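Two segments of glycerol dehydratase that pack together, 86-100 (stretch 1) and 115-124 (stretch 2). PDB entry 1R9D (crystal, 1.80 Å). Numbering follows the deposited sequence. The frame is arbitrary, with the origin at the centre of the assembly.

Stretch 1, residues 86-100: FPEFSNKWLQDELDR
Stretch 2 115-124: SKEKLKDVFE

This is a small, mainly apolar contact between a short helix and a longer one running roughly antiparallel to it, centred on the ring of Phe 123 and closed at one end by a salt bridge. Residues 115-124 are helical throughout, within a helix that extends beyond both ends of the stretch. In the other segment, Pro 87 to Phe 89 have helical phi/psi without the regular bonds, Ser 90 (-168/159) and Asn 91 (-160/-17) are extended in phi, and a helix begins at Lys 92 and takes in Glu 97. The two helix axes approach to 10.3 Å, with 145° between their N-to-C directions. In the backbone register, the CA atoms of Pro 87 and Val 122 lie 7.4 Å apart, those of Asn 91 and Phe 123 6.6 Å, and those of Leu 98 and Lys 116 6.9 Å. Together the stretches bury 508 Å².

Phe 123 (chi1 -61°, m; chi2 139°) points toward the first segment and contributes the largest covered area. A flat ring can be packed on its face and its rim at once. Gln 95, with chi1 and chi2 both t, lays its aliphatic base over one face: its CB is 3.6 Å from the centroid of the Phe 123 ring, 7° off the normal, a CH-pi contact, while the amide stays at the ring, with Gln 95 NE2 3.4 Å from Phe 123 CD1. Leu 98 CD1 meets the ring edge at Phe 123 CE1, 3.9 Å away, and Leu 94 CB lies 4.2 Å from Phe 123 CE2.

Leucines suit the next layer because their branched ends fill space without needing polar partners. Leu 119 (m, t) places CD1 4.2 Å from Leu 94 CD1 and 4.1 Å from Leu 98 CD2, so one methyl serves both neighbours. Leu 98 is m, t; Leu 94 has an off-well chi1 of -144°. At the far end the apolar side chains of Pro 87 and Val 122 touch, with Pro 87 CB 3.6 Å from Val 122 CG1 (chi1 t).

Asn 91 occupies the N-cap position, but its side chain makes no capping bond. With chi1 p, its ND2 instead donates to Pro 87 O at 3.1 Å, while a water lies 2.6 Å from Asn 91 OD1 and 2.7 Å from Phe 123 O, bridging the segments.

At the opposite end, Lys 116 is m, t, t, t. The extended chain carries Lys 116 CE to 3.5 Å from Leu 98 O and Lys 116 NZ to 2.8 Å from Asp 99 OD1, forming a hydrogen-bonded salt bridge. Asp 99 (chi1 m) is exposed, and the long lysine lets its charge reach that outer position.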

# COMPACT_ATOMS: atom_id res chain seq x y z
N PHE A 86 3.05 -22.90 -0.49
CA PHE A 86 3.17 -21.44 -0.45
C PHE A 86 1.77 -20.83 -0.34
O PHE A 86 1.23 -20.28 -1.31
CB PHE A 86 3.89 -20.95 -1.71
CG PHE A 86 5.32 -21.42 -1.80
CD1 PHE A 86 5.62 -22.77 -1.98
CD2 PHE A 86 6.37 -20.52 -1.65
CE1 PHE A 86 6.94 -23.21 -1.99
CE2 PHE A 86 7.69 -20.95 -1.66
CZ PHE A 86 7.98 -22.30 -1.83
N PRO A 87 1.17 -20.90 0.86
CA PRO A 87 -0.17 -20.38 1.15
C PRO A 87 -0.38 -18.89 0.98
O PRO A 87 -1.52 -18.43 0.91
CB PRO A 87 -0.40 -20.83 2.59
CG PRO A 87 0.97 -20.72 3.18
CD PRO A 87 1.83 -21.35 2.10
N GLU A 88 0.71 -18.12 0.91
CA GLU A 88 0.62 -16.68 0.75
C GLU A 88 0.07 -16.25 -0.60
O GLU A 88 -0.42 -15.13 -0.75
CB GLU A 88 1.99 -16.01 0.96
CG GLU A 88 3.06 -16.43 -0.04
CD GLU A 88 4.03 -17.47 0.50
OE1 GLU A 88 5.24 -17.19 0.54
OE2 GLU A 88 3.57 -18.57 0.88
N PHE A 89 0.14 -17.14 -1.59
CA PHE A 89 -0.36 -16.83 -2.93
C PHE A 89 -1.78 -17.36 -3.12
O PHE A 89 -2.65 -16.63 -3.58
CB PHE A 89 0.59 -17.40 -3.98
CG PHE A 89 2.01 -16.92 -3.83
CD1 PHE A 89 3.05 -17.81 -3.60
CD2 PHE A 89 2.30 -15.55 -3.89
CE1 PHE A 89 4.36 -17.35 -3.43
CE2 PHE A 89 3.60 -15.09 -3.73
CZ PHE A 89 4.64 -15.99 -3.49
N SER A 90 -2.00 -18.62 -2.75
CA SER A 90 -3.32 -19.24 -2.83
C SER A 90 -3.21 -20.55 -2.06
O SER A 90 -2.11 -21.06 -1.87
CB SER A 90 -3.74 -19.53 -4.28
OG SER A 90 -3.00 -20.62 -4.82
N ASN A 91 -4.33 -21.10 -1.62
CA ASN A 91 -4.28 -22.35 -0.88
C ASN A 91 -5.61 -23.09 -0.84
O ASN A 91 -5.65 -24.29 -0.53
CB ASN A 91 -3.81 -22.09 0.55
CG ASN A 91 -4.71 -21.13 1.29
OD1 ASN A 91 -5.82 -21.48 1.69
ND2 ASN A 91 -4.23 -19.90 1.46
N LYS A 92 -6.70 -22.40 -1.16
CA LYS A 92 -8.01 -23.03 -1.15
C LYS A 92 -8.09 -24.17 -2.17
O LYS A 92 -8.84 -25.13 -1.97
CB LYS A 92 -9.10 -22.00 -1.43
CG LYS A 92 -9.30 -21.01 -0.28
CD LYS A 92 -10.43 -20.03 -0.55
CE LYS A 92 -10.50 -18.94 0.52
NZ LYS A 92 -10.71 -19.51 1.89
N TRP A 93 -7.30 -24.09 -3.24
CA TRP A 93 -7.31 -25.16 -4.24
C TRP A 93 -6.73 -26.43 -3.62
O TRP A 93 -7.20 -27.54 -3.89
CB TRP A 93 -6.49 -24.76 -5.47
CG TRP A 93 -5.02 -24.59 -5.21
CD1 TRP A 93 -4.37 -23.42 -4.92
CD2 TRP A 93 -4.03 -25.62 -5.20
NE1 TRP A 93 -3.03 -23.66 -4.73
CE2 TRP A 93 -2.79 -25.00 -4.89
CE3 TRP A 93 -4.06 -27.01 -5.41
CZ2 TRP A 93 -1.60 -25.72 -4.80
CZ3 TRP A 93 -2.86 -27.72 -5.32
CH2 TRP A 93 -1.65 -27.08 -5.02
N LEU A 94 -5.71 -26.26 -2.78
CA LEU A 94 -5.05 -27.38 -2.12
C LEU A 94 -6.03 -28.01 -1.14
O LEU A 94 -6.16 -29.23 -1.07
CB LEU A 94 -3.81 -26.90 -1.36
CG LEU A 94 -2.58 -27.81 -1.31
CD1 LEU A 94 -1.72 -27.41 -0.14
CD2 LEU A 94 -2.98 -29.27 -1.19
N GLN A 95 -6.72 -27.16 -0.38
CA GLN A 95 -7.70 -27.62 0.59
C GLN A 95 -8.74 -28.51 -0.08
O GLN A 95 -9.18 -29.51 0.49
CB GLN A 95 -8.37 -26.41 1.25
CG GLN A 95 -9.46 -26.77 2.25
CD GLN A 95 -9.94 -25.56 3.02
OE1 GLN A 95 -10.35 -24.55 2.43
NE2 GLN A 95 -9.90 -25.65 4.34
N ASP A 96 -9.13 -28.14 -1.30
CA ASP A 96 -10.12 -28.90 -2.05
C ASP A 96 -9.60 -30.23 -2.61
O ASP A 96 -10.34 -31.21 -2.66
CB ASP A 96 -10.66 -28.07 -3.22
CG ASP A 96 -11.60 -26.97 -2.77
OD1 ASP A 96 -12.55 -27.27 -2.02
OD2 ASP A 96 -11.40 -25.81 -3.19
N GLU A 97 -8.33 -30.26 -3.01
CA GLU A 97 -7.74 -31.46 -3.60
C GLU A 97 -6.93 -32.37 -2.67
O GLU A 97 -6.33 -33.34 -3.13
CB GLU A 97 -6.83 -31.06 -4.76
CG GLU A 97 -7.56 -30.48 -5.94
CD GLU A 97 -6.59 -30.00 -7.00
OE1 GLU A 97 -5.63 -30.74 -7.30
OE2 GLU A 97 -6.81 -28.90 -7.55
N LEU A 98 -6.92 -32.06 -1.38
CA LEU A 98 -6.15 -32.85 -0.42
C LEU A 98 -6.29 -34.36 -0.56
O LEU A 98 -5.30 -35.08 -0.48
CB LEU A 98 -6.54 -32.47 1.01
CG LEU A 98 -6.00 -31.16 1.59
CD1 LEU A 98 -6.46 -31.04 3.03
CD2 LEU A 98 -4.48 -31.15 1.52
N ASP A 99 -7.51 -34.83 -0.77
CA ASP A 99 -7.74 -36.27 -0.86
C ASP A 99 -7.67 -36.94 -2.22
O ASP A 99 -7.94 -38.14 -2.33
CB ASP A 99 -9.07 -36.61 -0.18
CG ASP A 99 -9.12 -36.12 1.26
OD1 ASP A 99 -8.11 -36.28 1.98
OD2 ASP A 99 -10.17 -35.58 1.67
N ARG A 100 -7.32 -36.20 -3.27
CA ARG A 100 -7.22 -36.82 -4.58
C ARG A 100 -5.91 -36.55 -5.30
O ARG A 100 -5.76 -36.87 -6.48
CB ARG A 100 -8.42 -36.44 -5.46
CG ARG A 100 -8.65 -34.96 -5.71
CD ARG A 100 -9.74 -34.79 -6.76
NE ARG A 100 -10.01 -33.40 -7.10
CZ ARG A 100 -10.74 -32.57 -6.35
NH1 ARG A 100 -11.28 -32.99 -5.22
NH2 ARG A 100 -10.93 -31.32 -6.75
N SER A 115 0.19 -34.21 7.57
CA SER A 115 0.27 -32.96 6.82
C SER A 115 -1.11 -32.37 6.57
O SER A 115 -1.31 -31.17 6.69
CB SER A 115 1.00 -33.19 5.49
OG SER A 115 2.38 -33.41 5.72
N LYS A 116 -2.07 -33.22 6.21
CA LYS A 116 -3.43 -32.76 5.96
C LYS A 116 -3.98 -32.09 7.21
O LYS A 116 -4.61 -31.04 7.15
CB LYS A 116 -4.35 -33.93 5.59
CG LYS A 116 -4.04 -34.61 4.26
CD LYS A 116 -5.06 -35.72 4.01
CE LYS A 116 -4.78 -36.48 2.73
NZ LYS A 116 -5.75 -37.60 2.54
N GLU A 117 -3.72 -32.72 8.35
CA GLU A 117 -4.18 -32.22 9.63
C GLU A 117 -3.56 -30.87 9.98
O GLU A 117 -4.26 -29.93 10.35
CB GLU A 117 -3.86 -33.24 10.73
CG GLU A 117 -4.37 -32.85 12.11
CD GLU A 117 -5.85 -32.56 12.13
OE1 GLU A 117 -6.63 -33.37 11.58
OE2 GLU A 117 -6.25 -31.52 12.70
N LYS A 118 -2.24 -30.77 9.85
CA LYS A 118 -1.54 -29.54 10.16
C LYS A 118 -1.87 -28.38 9.23
O LYS A 118 -1.78 -27.22 9.62
CB LYS A 118 -0.02 -29.77 10.18
CG LYS A 118 0.44 -30.64 11.34
CD LYS A 118 1.95 -30.76 11.39
CE LYS A 118 2.39 -31.57 12.60
NZ LYS A 118 3.87 -31.68 12.71
N LEU A 119 -2.27 -28.70 8.00
CA LEU A 119 -2.62 -27.65 7.05
C LEU A 119 -3.95 -26.98 7.38
O LEU A 119 -4.23 -25.88 6.92
CB LEU A 119 -2.67 -28.20 5.62
CG LEU A 119 -1.32 -28.59 5.01
CD1 LEU A 119 -1.55 -29.20 3.63
CD2 LEU A 119 -0.43 -27.35 4.90
N LYS A 120 -4.78 -27.64 8.19
CA LYS A 120 -6.07 -27.06 8.55
C LYS A 120 -5.94 -25.64 9.07
O LYS A 120 -6.65 -24.74 8.63
CB LYS A 120 -6.78 -27.93 9.59
CG LYS A 120 -7.26 -29.27 9.06
CD LYS A 120 -7.88 -30.11 10.17
CE LYS A 120 -8.37 -31.45 9.63
NZ LYS A 120 -8.96 -32.31 10.70
N ASP A 121 -5.03 -25.43 10.02
CA ASP A 121 -4.82 -24.10 10.58
C ASP A 121 -4.29 -23.12 9.53
O ASP A 121 -4.58 -21.92 9.58
CB ASP A 121 -3.84 -24.16 11.75
CG ASP A 121 -3.68 -22.81 12.44
OD1 ASP A 121 -4.67 -22.34 13.04
OD2 ASP A 121 -2.58 -22.23 12.38
N VAL A 122 -3.50 -23.63 8.60
CA VAL A 122 -2.94 -22.80 7.54
C VAL A 122 -4.07 -22.22 6.69
O VAL A 122 -4.13 -21.02 6.46
CB VAL A 122 -1.98 -23.62 6.64
CG1 VAL A 122 -1.44 -22.74 5.52
CG2 VAL A 122 -0.83 -24.16 7.47
N PHE A 123 -4.98 -23.09 6.24
CA PHE A 123 -6.12 -22.67 5.44
C PHE A 123 -6.95 -21.64 6.20
O PHE A 123 -7.45 -20.67 5.62
CB PHE A 123 -7.01 -23.86 5.09
CG PHE A 123 -6.32 -24.93 4.28
CD1 PHE A 123 -6.54 -26.28 4.56
CD2 PHE A 123 -5.46 -24.59 3.24
CE1 PHE A 123 -5.91 -27.27 3.82
CE2 PHE A 123 -4.83 -25.59 2.49
CZ PHE A 123 -5.05 -26.93 2.78
N GLU A 124 -7.10 -21.86 7.51
CA GLU A 124 -7.88 -20.95 8.34
C GLU A 124 -7.25 -19.56 8.46
O GLU A 124 -7.93 -18.55 8.30
CB GLU A 124 -8.07 -21.54 9.73
CG GLU A 124 -9.01 -20.74 10.62
CD GLU A 124 -9.13 -21.33 12.02
OE1 GLU A 124 -9.44 -22.54 12.13
OE2 GLU A 124 -8.93 -20.58 13.00
O HOH W 1 -7.61 -20.07 2.97